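Local coordinates for pentalenene synthase (Streptomyces chartreusis NRRL 3882, PDB 6Q4S), which probably converts (2E,6E)-farnesyl diphosphate into the bicyclic sesquiterpenol 7-epi-alpha-eudesmol through a magnesium-dependent 1,10-cyclization, at residues A[18-21]-A[22-25]; A[43-46]-A[47-50]; A[60-63]-A[64-67]. All coordinates share one frame; numbering follows the deposited sequence.

Interaction 1: A[18-21]-A[22-25]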
# COMPACT_ATOMS: atom_id res chain seq x y z
N HIS A 18 1.68 -31.32 4.99
CA HIS A 18 0.57 -31.27 4.03
C HIS A 18 0.92 -31.18 2.59
O HIS A 18 0.05 -30.96 1.71
CB HIS A 18 -0.31 -30.07 4.42
CG HIS A 18 -0.68 -30.09 5.85
ND1 HIS A 18 -1.23 -31.21 6.44
CD2 HIS A 18 -0.59 -29.15 6.81
CE1 HIS A 18 -1.47 -30.94 7.72
NE2 HIS A 18 -1.07 -29.70 7.97
N LEU A 19 2.18 -31.42 2.27
CA LEU A 19 2.59 -31.26 0.88
C LEU A 19 1.75 -32.02 -0.10
O LEU A 19 1.24 -31.44 -1.08
CB LEU A 19 4.09 -31.62 0.75
CG LEU A 19 4.65 -31.72 -0.64
CD1 LEU A 19 4.50 -30.41 -1.42
CD2 LEU A 19 6.12 -32.16 -0.50
N GLU A 20 1.60 -33.34 0.09
CA GLU A 20 0.84 -34.12 -0.92
C GLU A 20 -0.66 -33.82 -0.91
O GLU A 20 -1.28 -33.71 -1.97
CB GLU A 20 1.14 -35.66 -0.87
CG GLU A 20 2.59 -36.05 -1.18
CD GLU A 20 3.15 -35.50 -2.53
OE1 GLU A 20 2.40 -35.32 -3.52
OE2 GLU A 20 4.38 -35.23 -2.64
N TYR A 21 -1.23 -33.63 0.28
CA TYR A 21 -2.68 -33.31 0.38
C TYR A 21 -2.98 -32.00 -0.44
O TYR A 21 -3.88 -31.94 -1.30
CB TYR A 21 -3.03 -33.09 1.88
CG TYR A 21 -4.38 -32.48 2.09
CD1 TYR A 21 -5.53 -33.27 2.07
CD2 TYR A 21 -4.52 -31.10 2.23
CE1 TYR A 21 -6.78 -32.70 2.26
CE2 TYR A 21 -5.77 -30.52 2.39
CZ TYR A 21 -6.90 -31.33 2.39
OH TYR A 21 -8.13 -30.75 2.55
N ALA A 22 -2.19 -30.98 -0.16
CA ALA A 22 -2.40 -29.63 -0.78
C ALA A 22 -1.98 -29.52 -2.21
O ALA A 22 -2.70 -28.90 -3.05
CB ALA A 22 -1.74 -28.60 0.07
N ARG A 23 -0.87 -30.17 -2.58
CA ARG A 23 -0.46 -30.28 -4.00
C ARG A 23 -1.60 -30.75 -4.85
O ARG A 23 -1.86 -30.22 -5.91
CB ARG A 23 0.75 -31.25 -4.19
CG ARG A 23 1.40 -31.23 -5.55
CD ARG A 23 2.04 -32.55 -5.97
NE ARG A 23 3.07 -32.94 -5.03
CZ ARG A 23 4.30 -32.43 -5.03
NH1 ARG A 23 4.64 -31.46 -5.87
NH2 ARG A 23 5.18 -32.85 -4.15
N ALA A 24 -2.26 -31.82 -4.43
CA ALA A 24 -3.33 -32.38 -5.23
C ALA A 24 -4.48 -31.39 -5.45
O ALA A 24 -4.94 -31.23 -6.56
CB ALA A 24 -3.86 -33.69 -4.57
N ARG A 25 -4.92 -30.72 -4.42
CA ARG A 25 -5.96 -29.68 -4.59
C ARG A 25 -5.49 -28.49 -5.44
O ARG A 25 -6.25 -27.90 -6.25
CB ARG A 25 -6.39 -29.20 -3.22
CG ARG A 25 -7.14 -30.28 -2.44
CD ARG A 25 -7.57 -29.78 -1.09
NE ARG A 25 -8.90 -30.28 -0.72
CZ ARG A 25 -9.17 -31.53 -0.33
NH1 ARG A 25 -8.21 -32.47 -0.26
NH2 ARG A 25 -10.43 -31.87 -0.02
O HOH W 1 -6.08 -33.43 -1.17

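Interaction 2: A[43-46]-A[47-50]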
# COMPACT_ATOMS: atom_id res chain seq x y z
N GLU A 43 2.29 -29.51 -17.58
CA GLU A 43 3.47 -30.32 -17.19
C GLU A 43 4.76 -29.45 -16.99
O GLU A 43 5.53 -29.67 -16.08
CB GLU A 43 3.67 -31.47 -18.19
CG GLU A 43 2.49 -32.49 -18.26
CD GLU A 43 2.23 -33.30 -16.97
OE1 GLU A 43 3.14 -33.42 -16.09
OE2 GLU A 43 1.11 -33.85 -16.81
N GLU A 44 4.93 -28.43 -17.80
CA GLU A 44 5.94 -27.36 -17.58
C GLU A 44 5.75 -26.71 -16.20
O GLU A 44 6.69 -26.68 -15.42
CB GLU A 44 5.82 -26.35 -18.73
CG GLU A 44 6.59 -25.04 -18.60
CD GLU A 44 8.10 -25.19 -18.77
OE1 GLU A 44 8.62 -26.34 -18.86
OE2 GLU A 44 8.78 -24.12 -18.81
N TYR A 45 4.52 -26.28 -15.87
CA TYR A 45 4.23 -25.76 -14.53
C TYR A 45 4.60 -26.77 -13.43
O TYR A 45 5.30 -26.46 -12.47
CB TYR A 45 2.75 -25.26 -14.40
CG TYR A 45 2.46 -24.91 -12.96
CD1 TYR A 45 3.04 -23.78 -12.41
CD2 TYR A 45 1.76 -25.78 -12.11
CE1 TYR A 45 2.90 -23.49 -11.08
CE2 TYR A 45 1.60 -25.49 -10.78
CZ TYR A 45 2.17 -24.33 -10.25
OH TYR A 45 2.07 -24.04 -8.92
N LYS A 46 4.14 -28.01 -13.58
CA LYS A 46 4.46 -29.03 -12.57
C LYS A 46 5.92 -29.26 -12.31
O LYS A 46 6.29 -29.59 -11.19
CB LYS A 46 3.87 -30.40 -12.93
CG LYS A 46 2.57 -30.72 -12.25
CD LYS A 46 2.12 -32.14 -12.65
CE LYS A 46 2.61 -33.16 -11.64
NZ LYS A 46 2.21 -34.51 -12.11
N SER A 47 6.74 -29.13 -13.35
CA SER A 47 8.18 -29.36 -13.20
C SER A 47 8.86 -28.37 -12.27
O SER A 47 9.87 -28.71 -11.66
CB SER A 47 8.92 -29.30 -14.54
OG SER A 47 9.04 -27.96 -14.99
N TRP A 48 8.31 -27.17 -12.13
CA TRP A 48 8.91 -26.18 -11.23
C TRP A 48 8.80 -26.59 -9.76
O TRP A 48 9.46 -25.98 -8.90
CB TRP A 48 8.27 -24.80 -11.42
CG TRP A 48 8.19 -24.28 -12.83
CD1 TRP A 48 8.95 -24.70 -13.92
CD2 TRP A 48 7.31 -23.24 -13.32
NE1 TRP A 48 8.58 -23.98 -15.04
CE2 TRP A 48 7.58 -23.08 -14.71
CE3 TRP A 48 6.34 -22.40 -12.70
CZ2 TRP A 48 6.88 -22.12 -15.51
CZ3 TRP A 48 5.64 -21.47 -13.49
CH2 TRP A 48 5.92 -21.33 -14.90
N ASP A 49 7.94 -27.58 -9.47
CA ASP A 49 7.63 -28.02 -8.08
C ASP A 49 7.43 -26.90 -7.05
O ASP A 49 7.99 -26.91 -5.95
CB ASP A 49 8.62 -29.11 -7.58
CG ASP A 49 7.99 -30.00 -6.45
OD1 ASP A 49 6.71 -29.88 -6.20
OD2 ASP A 49 8.75 -30.80 -5.83
N LEU A 50 6.60 -25.92 -7.41
CA LEU A 50 6.22 -24.86 -6.45
C LEU A 50 5.56 -25.36 -5.16
O LEU A 50 5.82 -24.85 -4.12
CB LEU A 50 5.29 -23.86 -7.09
CG LEU A 50 5.91 -23.07 -8.23
CD1 LEU A 50 5.00 -21.87 -8.47
CD2 LEU A 50 7.32 -22.60 -7.94
O HOH W 2 4.71 -26.25 -9.88

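Interaction 3: A[60-63]-A[64-67]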
# COMPACT_ATOMS: atom_id res chain seq x y z
N HIS A 60 4.22 -24.29 8.97
CA HIS A 60 3.21 -24.37 10.03
C HIS A 60 1.78 -24.20 9.56
O HIS A 60 0.93 -24.11 10.39
CB HIS A 60 3.49 -23.38 11.13
CG HIS A 60 4.80 -23.58 11.80
ND1 HIS A 60 5.06 -24.67 12.60
CD2 HIS A 60 5.91 -22.81 11.82
CE1 HIS A 60 6.30 -24.58 13.05
NE2 HIS A 60 6.83 -23.44 12.61
N ALA A 61 1.53 -24.17 8.25
CA ALA A 61 0.22 -23.85 7.75
C ALA A 61 -0.70 -25.01 8.06
O ALA A 61 -0.28 -26.18 7.93
CB ALA A 61 0.26 -23.62 6.26
N SER A 62 -1.97 -24.71 8.38
CA SER A 62 -2.97 -25.76 8.35
C SER A 62 -3.06 -26.30 6.96
O SER A 62 -2.58 -25.65 5.99
CB SER A 62 -4.32 -25.22 8.77
OG SER A 62 -4.83 -24.42 7.74
N ALA A 63 -3.73 -27.44 6.80
CA ALA A 63 -3.83 -28.05 5.53
C ALA A 63 -4.61 -27.21 4.52
O ALA A 63 -4.28 -27.23 3.31
CB ALA A 63 -4.43 -29.44 5.63
N ASP A 64 -5.68 -26.54 4.94
CA ASP A 64 -6.47 -25.82 3.96
C ASP A 64 -5.69 -24.53 3.54
O ASP A 64 -5.83 -24.06 2.43
CB ASP A 64 -7.83 -25.42 4.50
CG ASP A 64 -8.76 -26.63 4.75
OD1 ASP A 64 -8.73 -27.63 3.99
OD2 ASP A 64 -9.53 -26.51 5.71
N ASP A 65 -5.02 -23.93 4.50
CA ASP A 65 -4.19 -22.73 4.27
C ASP A 65 -2.95 -23.06 3.43
O ASP A 65 -2.52 -22.24 2.63
CB ASP A 65 -3.78 -22.12 5.58
CG ASP A 65 -4.94 -21.46 6.31
OD1 ASP A 65 -5.98 -21.14 5.68
OD2 ASP A 65 -4.75 -21.09 7.48
N MET A 66 -2.46 -24.28 3.52
CA MET A 66 -1.36 -24.70 2.64
C MET A 66 -1.83 -24.68 1.21
O MET A 66 -1.10 -24.23 0.30
CB MET A 66 -0.80 -26.07 3.03
CG MET A 66 0.38 -26.52 2.19
SD MET A 66 1.80 -25.37 2.06
CE MET A 66 2.24 -25.35 3.74
N VAL A 67 -3.08 -25.10 0.98
CA VAL A 67 -3.64 -25.00 -0.36
C VAL A 67 -3.68 -23.51 -0.92
O VAL A 67 -3.27 -23.28 -2.02
CB VAL A 67 -5.07 -25.58 -0.47
CG1 VAL A 67 -5.52 -25.49 -1.94
CG2 VAL A 67 -5.07 -27.07 -0.07
O HOH W 3 -2.65 -22.09 8.90

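Interaction 1: A[18-21]-A[22-25]
Glu20 and Arg23 form a two-pronged salt bridge three residues apart. Arg23 NE gives its hydrogen to Glu20 OE1 at 2.9 Å, and Arg23 NH2 gives one to Glu20 OE2, also at 2.9 Å. This is a side-on grip, one nitrogen to each oxygen, and both bonds are fairly straight. The oxygens lie close to the guanidinium plane and are met on their syn sides, by nitrogens well out of the carboxylate plane. The two flat groups are turned only 26° from each other. The Glu20 chain folds back at chi2 (-53°), which brings its carboxylate alongside the arginine. Arg23 NH1 pairs with Asp49, so the guanidinium serves two acids. With an alanine here, the carboxylates of Glu20 and Asp49 would probably both lose this shared positive mate, and that of Glu20 would be freer to turn.

The backbone bonds are those of a helix start. His18 is the N-cap of helix 19-32, and its O accepts from Ala22 N at 2.9 Å. Arg23 N bonds to Leu19 O and Ala24 N to Glu20 O, continuing the same four-residue spacing.

Leu19 and Arg23 lie side by side, with Leu19 CD1 over one face of the guanidinium, 3.7 Å from Arg23 NH2. Apolar contact comes from buried Ala22, whose methyl packs on Met66 and Val67 of helix 63-79.

Tyr21 and Arg25 meet four residues apart. Tyr21 OH sits 3.1 Å above the centre of the Arg25 guanidinium, whose plane is 21° from that of the ring. The ring itself is met obliquely. Arg25 NH1 comes very near Tyr21 CE1, so its exact place is doubtful. A water donates to Tyr21 O at 2.7 Å. Tyr21 OH also has a weak hydrogen bond to Asp64.

Interaction 2: A[43-46]-A[47-50]
The C-terminal turn of helix 39-47 packs Tyr45 against Trp48, just before the chain turns into helix 50-57. The two rings make an offset edge-to-face pair. The edge of Tyr45 is directed at the face of Trp48, with planes at 74° and Tyr45 CD1 3.6 Å from Trp48 CE3. The same tryptophan face is covered by Tyr45 CA, 4.2 Å from the centroid of the six-membered ring, in a CH-pi contact. With CG anti to the backbone carbonyl carbon (chi1 -51°), the indole folds back over the last turn. Leu50 CD1 then meets Tyr45 CE1 at 3.7 Å. Tyr45 OH bonds to His26.

The helix ends with backbone bonds that span three residues instead of four. Trp48 N reaches Tyr45 O and Asp49 N reaches Lys46 O. Asp49 leaves the helical conformation with positive phi and is the N-cap of helix 50-57. Ser47 OG donates to Glu44 O at 2.7 Å, on a lone pair in the carbonyl plane. A water bridges the junction, donating to Tyr45 O at 2.7 Å and accepting from Leu50 N at 3.1 Å.

The Trp48 side chain lies about 6 Å from that of Asp80, a probable magnesium ligand of the DDXXD motif. It also packs on Phe77 of helix 63-79.

Interaction 3: A[60-63]-A[64-67]
The carboxylate of Asp65 has the hydroxyl of Ser62 above its plane, with Ser62 OG 3.3 Å from Asp65 CG. A water comes to the same carboxylate at one oxygen, donating to Asp65 OD2 at 2.7 Å. That oxygen also pairs with Arg192 of helix 183-194.

Ser62 is the N-cap of helix 63-79. Its OG accepts from Asp65 N at 3.3 Å with a fairly straight bond (159°). The hydroxyl can do this because chi1 of 73° sets OG between the backbone N and the carbonyl carbon, which points OG at the amide of Asp65. In a capping box the third helix residue would accept directly from the N-cap amide. Here a water stands between them: it accepts from Ser62 N at 2.8 Å and donates to Asp65 OD2. This is the serine half of a capping box, with the water linking the two groups of the other half. Backbone bonds follow, Met66 N to Ser62 O at 2.8 Å and a weak one from Val67 N to Ala63 O.

An apolar contact straddles the cap. Ala61, just before the N-cap, meets Met66 four residues into the helix, with Ala61 CB 3.6 Å from Met66 CE. This is the pairing of a hydrophobic staple. The thioether chain bends twice, at chi2 and chi3, curling its methyl back to the alanine. Ala61 also packs on Ser193 of helix 183-194.

Two acids, Asp64 and Asp65, stand in the first turn. The partial positive charge of the helix start would probably favour the charged form of both, and Arg192 that of Asp65 further.

In the fold
The three contacts come in series along the chain: helix 19-32 begins at interaction 1, helix 39-47 ends at interaction 2, and helix 63-79 begins at interaction 3. Interactions 1 and 3 are close, with centres about 9 Å apart, and the starts of their helices pack directly through Ala22 CB and Met66 CG, 3.6 Å apart. Interactions 1 and 2 have centres about 14 Å apart and are tied by the salt bridge between Arg23 and Asp49. Interactions 2 and 3 do not touch. Helix 19-32 thus contacts both the turn between helices 39-47 and 50-57 and the start of helix 63-79 within this all-helical terpene synthase. Of the three, interaction 2 lies nearest the probable metal site.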